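Galactose mutarotase-like protein (PDB 3OS7) probably binds carbohydrate and probably interconverts the alpha and beta anomers of aldose sugars. Local coordinates at residues His149-Leu155 / Thr168-Ser174; Glu229-Tyr233 / His243-Phe249. All coordinates share one frame. Residue numbers count along the deposited sequence, not the author numbering.

Interaction 1: residues His149-Leu155 / Thr168-Ser174; sequences HEFQFKL and TSVVNLS. With EDO (1,2-ethanediol), chain H.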
ATOM      1  N   HIS A 149      -3.976  -0.655  22.713  1.00 17.31           N
ATOM      2  CA  HIS A 149      -2.573  -0.291  22.647  1.00 17.47           C
ATOM      3  C   HIS A 149      -2.463   1.082  22.027  1.00 17.66           C
ATOM      4  O   HIS A 149      -2.798   1.248  20.844  1.00 20.12           O
ATOM      5  CB  HIS A 149      -1.769  -1.255  21.756  1.00 17.18           C
ATOM      6  CG  HIS A 149      -1.834  -2.687  22.186  1.00 18.68           C
ATOM      7  ND1 HIS A 149      -1.003  -3.216  23.147  1.00 19.49           N
ATOM      8  CD2 HIS A 149      -2.619  -3.706  21.770  1.00 17.29           C
ATOM      9  CE1 HIS A 149      -1.284  -4.498  23.312  1.00 20.27           C
ATOM     10  NE2 HIS A 149      -2.284  -4.814  22.507  1.00 20.33           N
ATOM     11  N   GLU A 150      -1.992   2.066  22.790  1.00 17.77           N
ATOM     12  CA  GLU A 150      -1.624   3.352  22.209  1.00 16.05           C
ATOM     13  C   GLU A 150      -0.489   3.160  21.197  1.00 16.55           C
ATOM     14  O   GLU A 150       0.391   2.328  21.380  1.00 15.19           O
ATOM     15  CB  GLU A 150      -1.242   4.375  23.286  1.00 18.41           C
ATOM     16  CG  GLU A 150      -2.445   4.761  24.166  1.00 22.68           C
ATOM     17  CD  GLU A 150      -2.209   5.978  25.054  1.00 27.65           C
ATOM     18  OE1 GLU A 150      -1.208   5.997  25.775  1.00 28.84           O
ATOM     19  OE2 GLU A 150      -3.063   6.904  25.064  1.00 38.85           O
ATOM     20  N   PHE A 151      -0.544   3.893  20.103  1.00 16.52           N
ATOM     21  CA  PHE A 151       0.515   3.828  19.099  1.00 16.16           C
ATOM     22  C   PHE A 151       0.569   5.106  18.275  1.00 17.47           C
ATOM     23  O   PHE A 151      -0.366   5.898  18.289  1.00 14.50           O
ATOM     24  CB  PHE A 151       0.370   2.569  18.202  1.00 18.29           C
ATOM     25  CG  PHE A 151      -0.857   2.552  17.307  1.00 13.33           C
ATOM     26  CD1 PHE A 151      -0.867   3.245  16.114  1.00 16.68           C
ATOM     27  CD2 PHE A 151      -1.987   1.800  17.653  1.00 17.04           C
ATOM     28  CE1 PHE A 151      -1.985   3.223  15.287  1.00 16.94           C
ATOM     29  CE2 PHE A 151      -3.090   1.760  16.848  1.00 13.96           C
ATOM     30  CZ  PHE A 151      -3.078   2.491  15.634  1.00 13.58           C
ATOM     31  N   GLN A 152       1.685   5.312  17.578  1.00 16.15           N
ATOM     32  CA  GLN A 152       1.770   6.363  16.586  1.00 15.30           C
ATOM     33  C   GLN A 152       2.266   5.746  15.292  1.00 16.15           C
ATOM     34  O   GLN A 152       3.323   5.128  15.251  1.00 14.91           O
ATOM     35  CB  GLN A 152       2.733   7.475  16.983  1.00 16.90           C
ATOM     36  CG  GLN A 152       2.772   8.643  15.994  1.00 17.62           C
ATOM     37  CD  GLN A 152       3.795   9.690  16.382  1.00 21.65           C
ATOM     38  OE1 GLN A 152       5.009   9.479  16.236  1.00 21.57           O
ATOM     39  NE2 GLN A 152       3.313  10.827  16.872  1.00 20.71           N
ATOM     40  N   PHE A 153       1.495   5.951  14.238  1.00 14.79           N
ATOM     41  CA  PHE A 153       1.900   5.656  12.887  1.00 13.46           C
ATOM     42  C   PHE A 153       2.482   6.930  12.241  1.00 16.41           C
ATOM     43  O   PHE A 153       2.033   8.055  12.508  1.00 15.84           O
ATOM     44  CB  PHE A 153       0.683   5.183  12.085  1.00 17.67           C
ATOM     45  CG  PHE A 153       0.742   3.765  11.621  1.00 12.56           C
ATOM     46  CD1 PHE A 153       1.305   3.442  10.408  1.00 20.46           C
ATOM     47  CD2 PHE A 153       0.169   2.742  12.390  1.00 16.74           C
ATOM     48  CE1 PHE A 153       1.307   2.138   9.961  1.00 22.64           C
ATOM     49  CE2 PHE A 153       0.169   1.429  11.943  1.00 19.58           C
ATOM     50  CZ  PHE A 153       0.732   1.129  10.741  1.00 21.22           C
ATOM     51  N   LYS A 154       3.475   6.760  11.380  1.00 14.71           N
ATOM     52  CA  LYS A 154       4.031   7.875  10.618  1.00 13.41           C
ATOM     53  C   LYS A 154       4.294   7.442   9.193  1.00 13.99           C
ATOM     54  O   LYS A 154       4.817   6.337   8.955  1.00 14.48           O
ATOM     55  CB  LYS A 154       5.338   8.367  11.237  1.00 15.96           C
ATOM     56  CG  LYS A 154       5.992   9.492  10.467  1.00 16.78           C
ATOM     57  CD  LYS A 154       7.009  10.322  11.311  1.00 26.81           C
ATOM     58  CE  LYS A 154       8.047   9.510  12.032  1.00 34.24           C
ATOM     59  NZ  LYS A 154       8.529  10.318  13.227  1.00 37.03           N
ATOM     60  N   LEU A 155       3.891   8.291   8.259  1.00 12.76           N
ATOM     61  CA  LEU A 155       4.252   8.133   6.853  1.00 13.46           C
ATOM     62  C   LEU A 155       5.165   9.312   6.524  1.00 13.62           C
ATOM     63  O   LEU A 155       4.793  10.467   6.698  1.00 14.89           O
ATOM     64  CB  LEU A 155       3.031   8.124   5.933  1.00 12.25           C
ATOM     65  CG  LEU A 155       1.844   7.269   6.311  1.00 15.63           C
ATOM     66  CD1 LEU A 155       0.708   7.352   5.296  1.00 15.38           C
ATOM     67  CD2 LEU A 155       2.271   5.835   6.506  1.00 15.36           C
ATOM     68  N   THR A 168       7.388   4.075   6.108  1.00 13.17           N
ATOM     69  CA  THR A 168       6.227   3.812   6.972  1.00 14.05           C
ATOM     70  C   THR A 168       6.750   3.300   8.306  1.00 15.66           C
ATOM     71  O   THR A 168       7.607   2.435   8.348  1.00 13.97           O
ATOM     72  CB  THR A 168       5.316   2.750   6.350  1.00 15.14           C
ATOM     73  OG1 THR A 168       5.002   3.148   5.008  1.00 16.41           O
ATOM     74  CG2 THR A 168       4.054   2.537   7.167  1.00 15.36           C
ATOM     75  N   SER A 169       6.263   3.845   9.405  1.00 13.68           N
ATOM     76  CA  SER A 169       6.724   3.349  10.703  1.00 14.67           C
ATOM     77  C   SER A 169       5.621   3.404  11.699  1.00 15.52           C
ATOM     78  O   SER A 169       4.707   4.221  11.580  1.00 13.92           O
ATOM     79  CB  SER A 169       7.943   4.146  11.199  1.00 16.35           C
ATOM     80  OG  SER A 169       7.655   5.518  11.250  1.00 21.79           O
ATOM     81  N   VAL A 170       5.707   2.522  12.692  1.00 14.58           N
ATOM     82  CA  VAL A 170       4.790   2.544  13.789  1.00 14.92           C
ATOM     83  C   VAL A 170       5.576   2.221  15.051  1.00 15.30           C
ATOM     84  O   VAL A 170       6.535   1.452  14.996  1.00 16.10           O
ATOM     85  CB  VAL A 170       3.607   1.575  13.594  1.00 18.30           C
ATOM     86  CG1 VAL A 170       4.074   0.190  13.305  1.00 20.33           C
ATOM     87  CG2 VAL A 170       2.716   1.613  14.795  1.00 16.85           C
ATOM     88  N   VAL A 171       5.182   2.851  16.158  1.00 15.60           N
ATOM     89  CA  VAL A 171       5.811   2.638  17.458  1.00 15.69           C
ATOM     90  C   VAL A 171       4.696   2.262  18.441  1.00 16.60           C
ATOM     91  O   VAL A 171       3.641   2.870  18.452  1.00 15.07           O
ATOM     92  CB  VAL A 171       6.636   3.863  17.949  1.00 17.55           C
ATOM     93  CG1 VAL A 171       5.823   5.132  18.003  1.00 21.58           C
ATOM     94  CG2 VAL A 171       7.223   3.575  19.328  1.00 18.99           C
ATOM     95  N   ASN A 172       4.938   1.215  19.218  1.00 15.68           N
ATOM     96  CA  ASN A 172       4.030   0.767  20.247  1.00 16.86           C
ATOM     97  C   ASN A 172       4.251   1.664  21.459  1.00 17.92           C
ATOM     98  O   ASN A 172       5.337   1.647  22.030  1.00 17.93           O
ATOM     99  CB  ASN A 172       4.335  -0.691  20.578  1.00 16.95           C
ATOM    100  CG  ASN A 172       3.509  -1.231  21.724  1.00 15.15           C
ATOM    101  OD1 ASN A 172       2.527  -0.623  22.171  1.00 16.42           O
ATOM    102  ND2 ASN A 172       3.912  -2.398  22.215  1.00 13.71           N
ATOM    103  N   LEU A 173       3.244   2.460  21.811  1.00 18.27           N
ATOM    104  CA  LEU A 173       3.314   3.372  22.954  1.00 18.33           C
ATOM    105  C   LEU A 173       2.610   2.799  24.201  1.00 18.44           C
ATOM    106  O   LEU A 173       2.405   3.506  25.194  1.00 20.75           O
ATOM    107  CB  LEU A 173       2.735   4.742  22.562  1.00 19.70           C
ATOM    108  CG  LEU A 173       3.497   5.472  21.424  1.00 20.30           C
ATOM    109  CD1 LEU A 173       2.776   6.755  20.939  1.00 21.47           C
ATOM    110  CD2 LEU A 173       4.976   5.758  21.821  1.00 20.85           C
ATOM    111  N   SER A 174       2.229   1.533  24.144  1.00 16.41           N
ATOM    112  CA  SER A 174       1.494   0.861  25.199  1.00 19.00           C
ATOM    113  C   SER A 174       2.460   0.126  26.111  1.00 19.57           C
ATOM    114  O   SER A 174       3.644   0.013  25.800  1.00 18.24           O
ATOM    115  CB  SER A 174       0.461  -0.139  24.631  1.00 20.16           C
ATOM    116  OG  SER A 174       0.992  -1.422  24.325  1.00 19.43           O
TER
HETATM  117  C1  EDO H 342       7.443   5.473  14.593  1.00 36.39           C
HETATM  118  O1  EDO H 342       8.517   6.095  13.892  1.00 33.21           O
HETATM  119  C2  EDO H 342       6.157   6.272  14.385  1.00 35.96           C
HETATM  120  O2  EDO H 342       6.300   7.620  14.877  1.00 31.13           O
HETATM  121  O   HOH W   1      -0.696   3.731  26.716  1.00 35.25           O
HETATM  122  O   HOH W   2       8.114   7.046   8.995  1.00 14.86           O

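Interaction 2: residues Glu229-Tyr233 / His243-Phe249; sequences EQKEY and HPIESLF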
ATOM      1  N   GLU A 229      -0.266 -18.754 -15.969  1.00 20.40           N
ATOM      2  CA  GLU A 229      -0.060 -17.354 -16.165  1.00 21.54           C
ATOM      3  C   GLU A 229       0.794 -16.698 -15.053  1.00 18.41           C
ATOM      4  O   GLU A 229       1.425 -15.669 -15.279  1.00 20.66           O
ATOM      5  CB  GLU A 229      -1.410 -16.685 -16.222  1.00 23.17           C
ATOM      6  CG  GLU A 229      -1.342 -15.232 -16.490  1.00 30.47           C
ATOM      7  CD  GLU A 229      -2.722 -14.606 -16.495  1.00 43.44           C
ATOM      8  OE1 GLU A 229      -3.389 -14.613 -15.427  1.00 43.98           O
ATOM      9  OE2 GLU A 229      -3.122 -14.111 -17.568  1.00 37.78           O
ATOM     10  N   GLN A 230       0.781 -17.290 -13.863  1.00 19.30           N
ATOM     11  CA  GLN A 230       1.548 -16.738 -12.724  1.00 16.34           C
ATOM     12  C   GLN A 230       3.035 -16.659 -13.060  1.00 15.23           C
ATOM     13  O   GLN A 230       3.747 -15.778 -12.587  1.00 13.01           O
ATOM     14  CB  GLN A 230       1.325 -17.579 -11.444  1.00 16.57           C
ATOM     15  CG  GLN A 230      -0.123 -17.704 -11.014  1.00 18.28           C
ATOM     16  CD  GLN A 230      -0.368 -18.735  -9.945  1.00 17.67           C
ATOM     17  OE1 GLN A 230       0.522 -19.471  -9.537  1.00 20.11           O
ATOM     18  NE2 GLN A 230      -1.616 -18.806  -9.487  1.00 23.05           N
ATOM     19  N   LYS A 231       3.512 -17.576 -13.902  1.00 14.88           N
ATOM     20  CA  LYS A 231       4.912 -17.590 -14.277  1.00 16.38           C
ATOM     21  C   LYS A 231       5.336 -16.336 -14.986  1.00 17.31           C
ATOM     22  O   LYS A 231       6.496 -15.943 -14.903  1.00 18.57           O
ATOM     23  CB  LYS A 231       5.209 -18.806 -15.159  1.00 17.15           C
ATOM     24  CG  LYS A 231       5.015 -20.109 -14.400  1.00 21.15           C
ATOM     25  CD  LYS A 231       5.589 -21.314 -15.189  1.00 33.38           C
ATOM     26  CE  LYS A 231       5.159 -22.637 -14.568  1.00 46.25           C
ATOM     27  NZ  LYS A 231       5.577 -23.855 -15.342  1.00 56.23           N
ATOM     28  N   GLU A 232       4.384 -15.674 -15.653  1.00 15.27           N
ATOM     29  CA  GLU A 232       4.680 -14.469 -16.419  1.00 14.42           C
ATOM     30  C   GLU A 232       5.022 -13.271 -15.528  1.00 13.25           C
ATOM     31  O   GLU A 232       5.658 -12.319 -15.973  1.00 14.27           O
ATOM     32  CB  GLU A 232       3.495 -14.089 -17.301  1.00 15.14           C
ATOM     33  CG  GLU A 232       3.070 -15.138 -18.387  1.00 21.98           C
ATOM     34  CD  GLU A 232       1.655 -14.792 -19.005  1.00 43.16           C
ATOM     35  OE1 GLU A 232       1.343 -13.587 -19.261  1.00 42.20           O
ATOM     36  OE2 GLU A 232       0.847 -15.726 -19.231  1.00 52.46           O
ATOM     37  N   TYR A 233       4.607 -13.307 -14.273  1.00 12.78           N
ATOM     38  CA  TYR A 233       5.023 -12.238 -13.366  1.00 12.00           C
ATOM     39  C   TYR A 233       6.550 -12.120 -13.270  1.00 13.59           C
ATOM     40  O   TYR A 233       7.047 -11.048 -12.978  1.00 14.12           O
ATOM     41  CB  TYR A 233       4.415 -12.382 -11.972  1.00 13.41           C
ATOM     42  CG  TYR A 233       2.936 -12.120 -11.880  1.00 12.62           C
ATOM     43  CD1 TYR A 233       2.406 -10.862 -12.175  1.00 15.07           C
ATOM     44  CD2 TYR A 233       2.067 -13.115 -11.446  1.00 14.23           C
ATOM     45  CE1 TYR A 233       1.060 -10.624 -12.062  1.00 14.57           C
ATOM     46  CE2 TYR A 233       0.700 -12.875 -11.343  1.00 15.46           C
ATOM     47  CZ  TYR A 233       0.216 -11.633 -11.644  1.00 14.89           C
ATOM     48  OH  TYR A 233      -1.128 -11.359 -11.541  1.00 15.67           O
ATOM     49  N   HIS A 243      -8.440 -10.028 -17.656  1.00 20.98           N
ATOM     50  CA  HIS A 243      -9.461 -10.778 -16.930  1.00 20.66           C
ATOM     51  C   HIS A 243      -9.356 -10.497 -15.434  1.00 19.64           C
ATOM     52  O   HIS A 243      -8.379  -9.903 -15.016  1.00 19.39           O
ATOM     53  CB  HIS A 243      -9.283 -12.288 -17.206  1.00 23.01           C
ATOM     54  CG  HIS A 243      -7.923 -12.796 -16.850  1.00 26.46           C
ATOM     55  ND1 HIS A 243      -7.569 -13.145 -15.565  1.00 38.65           N
ATOM     56  CD2 HIS A 243      -6.816 -12.982 -17.609  1.00 40.64           C
ATOM     57  CE1 HIS A 243      -6.302 -13.522 -15.545  1.00 33.84           C
ATOM     58  NE2 HIS A 243      -5.821 -13.433 -16.773  1.00 37.19           N
ATOM     59  N   PRO A 244     -10.342 -10.943 -14.628  1.00 20.56           N
ATOM     60  CA  PRO A 244     -10.263 -10.686 -13.190  1.00 19.60           C
ATOM     61  C   PRO A 244      -9.081 -11.427 -12.558  1.00 18.85           C
ATOM     62  O   PRO A 244      -8.801 -12.585 -12.887  1.00 19.88           O
ATOM     63  CB  PRO A 244     -11.585 -11.225 -12.654  1.00 21.55           C
ATOM     64  CG  PRO A 244     -12.525 -11.085 -13.808  1.00 22.05           C
ATOM     65  CD  PRO A 244     -11.680 -11.443 -15.009  1.00 23.42           C
ATOM     66  N   ILE A 245      -8.406 -10.724 -11.665  1.00 16.88           N
ATOM     67  CA  ILE A 245      -7.237 -11.237 -10.944  1.00 16.45           C
ATOM     68  C   ILE A 245      -7.444 -10.890  -9.497  1.00 15.31           C
ATOM     69  O   ILE A 245      -7.779  -9.758  -9.182  1.00 14.41           O
ATOM     70  CB  ILE A 245      -5.922 -10.572 -11.438  1.00 17.32           C
ATOM     71  CG1 ILE A 245      -5.598 -11.047 -12.852  1.00 18.89           C
ATOM     72  CG2 ILE A 245      -4.748 -10.929 -10.456  1.00 18.23           C
ATOM     73  CD1 ILE A 245      -4.499 -10.263 -13.604  1.00 14.43           C
ATOM     74  N   GLU A 246      -7.265 -11.876  -8.623  1.00 14.76           N
ATOM     75  CA  GLU A 246      -7.258 -11.655  -7.165  1.00 16.43           C
ATOM     76  C   GLU A 246      -6.390 -12.753  -6.584  1.00 15.20           C
ATOM     77  O   GLU A 246      -6.833 -13.899  -6.471  1.00 14.79           O
ATOM     78  CB  GLU A 246      -8.673 -11.678  -6.558  1.00 18.34           C
ATOM     79  CG  GLU A 246      -8.689 -11.325  -5.072  1.00 22.29           C
ATOM     80  CD  GLU A 246     -10.092 -11.315  -4.432  1.00 35.26           C
ATOM     81  OE1 GLU A 246     -11.107 -11.368  -5.163  1.00 33.31           O
ATOM     82  OE2 GLU A 246     -10.154 -11.242  -3.182  1.00 39.97           O
ATOM     83  N   SER A 247      -5.131 -12.421  -6.273  1.00 13.43           N
ATOM     84  CA  SER A 247      -4.161 -13.458  -5.921  1.00 11.05           C
ATOM     85  C   SER A 247      -3.259 -13.042  -4.778  1.00 11.83           C
ATOM     86  O   SER A 247      -2.888 -11.884  -4.652  1.00 13.02           O
ATOM     87  CB  SER A 247      -3.279 -13.745  -7.124  1.00 12.80           C
ATOM     88  OG  SER A 247      -4.018 -14.291  -8.206  1.00 16.56           O
ATOM     89  N   LEU A 248      -2.825 -14.030  -3.995  1.00 11.06           N
ATOM     90  CA  LEU A 248      -1.894 -13.810  -2.895  1.00 10.28           C
ATOM     91  C   LEU A 248      -0.565 -14.526  -3.177  1.00 11.22           C
ATOM     92  O   LEU A 248      -0.560 -15.751  -3.409  1.00 12.20           O
ATOM     93  CB  LEU A 248      -2.501 -14.352  -1.610  1.00 10.50           C
ATOM     94  CG  LEU A 248      -1.622 -14.390  -0.377  1.00 13.95           C
ATOM     95  CD1 LEU A 248      -1.147 -12.985   0.061  1.00 11.10           C
ATOM     96  CD2 LEU A 248      -2.364 -15.134   0.758  1.00  9.09           C
ATOM     97  N   PHE A 249       0.538 -13.778  -3.122  1.00 10.41           N
ATOM     98  CA  PHE A 249       1.878 -14.347  -3.283  1.00 11.15           C
ATOM     99  C   PHE A 249       2.766 -14.005  -2.118  1.00 12.42           C
ATOM    100  O   PHE A 249       2.609 -12.949  -1.500  1.00 11.41           O
ATOM    101  CB  PHE A 249       2.526 -13.768  -4.543  1.00 10.40           C
ATOM    102  CG  PHE A 249       1.816 -14.135  -5.821  1.00 10.54           C
ATOM    103  CD1 PHE A 249       1.982 -15.408  -6.399  1.00 11.89           C
ATOM    104  CD2 PHE A 249       0.968 -13.240  -6.420  1.00 15.15           C
ATOM    105  CE1 PHE A 249       1.320 -15.746  -7.576  1.00 14.13           C
ATOM    106  CE2 PHE A 249       0.317 -13.563  -7.590  1.00 14.67           C
ATOM    107  CZ  PHE A 249       0.485 -14.827  -8.166  1.00 14.75           C
TER
HETATM  108  O   HOH W   3      -2.468 -13.724 -10.721  1.00 22.86           O

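Interaction 1: residues His149-Leu155 / Thr168-Ser174
The open ends of an antiparallel beta hairpin, formed by strands 151-160 and 163-172 of the large beta-sandwich sheet, meet here. His149 precedes the strand: its ND1 donates to Ser174 OG (2.9 Å), while NE2 is hydrogen-bonded to Tyr95 OH. Ser174 is held by an Asx turn, Asn172 OD1 accepting from its backbone N, and Glu150 O accepts a hydrogen bond from Leu173 N (2.9 Å) beside this turn. Phe151 opens the regular ladder as a non-hydrogen-bonded partner of Asn172, its ring reaching Phe78 and Phe137. Gln152 then pairs with Val171 through two backbone bonds, and its OE1 accepts from a 1,2-ethanediol probably left by crystallisation. Phe153 sits opposite Val170 on the buried face shared with Phe151 and Leu155; Val170 CB lies over its ring in a CH-pi contact. In the next hydrogen-bonded pair, Lys154 N donates to Ser169 O (2.8 Å) and Ser169 N to Lys154 O (2.9 Å). At the last pair, Leu155 CD2 packs 3.8 Å from Thr168 CG2.

Interaction 2: residues Glu229-Tyr233 / His243-Phe249
Side chains, helped by one water, bridge the gap between residues 229-233 and residues 243-249, which run into the start of strand 246-256; the two backbones stay well apart, the nearest CA atoms, those of Gln230 and Ser247, being 9.5 Å from each other. His243 makes the direct polar link. Its NE2 donates to Glu229 OE2 at 2.9 Å in an almost linear hydrogen bond, and its ND1 donates to Pro244 O (3.0 Å), so both ring nitrogens are engaged and the imidazole is fixed with its edge to the carboxylate. Ile245 turns inward, bringing CG2 to 3.8 Å from Tyr233 OH. Ser247 lies too far away for direct contact, but a water spans the space, 3.0 Å from Ser247 OG and 2.8 Å from Tyr233 OH, hydrogen-bonded to both. Phe249 completes the apolar part: its CZ approaches Tyr233 CE2 to 3.7 Å, the two ring planes inclined at 72°, and Gln230 CG lies at the edge of the Phe249 ring, 4.1 Å from Phe249 CZ. The inward residues Ile245, Ser247 and Phe249 thus follow the every-other-residue pattern of an extended chain. The contact folds the loop after strand 222-224 against the sheet, where strand 246-256 runs between strands 201-213 and 285-289; Tyr233 packs on Ile205 and Ile288, and Phe249 on Ile207.

How the interactions relate
Interactions 1 and 2 lie on opposite sides of the chain's centre, 33 Å apart between their own centres and about 18 Å between nearest atoms, so they do not touch. Both nevertheless reach the same large antiparallel sheet: 149-155/168-174 pairs two of its strands directly, whereas 229-233/243-249 packs a loop against it through side chains. They follow one another along the chain, interaction 1 closing before interaction 2 opens. A tetraethylene glycol, probably from the crystallisation liquor, lies about 6 Å from the side chain of Phe151 in interaction 1; such molecules often mark pockets, but this one does not establish a sugar site.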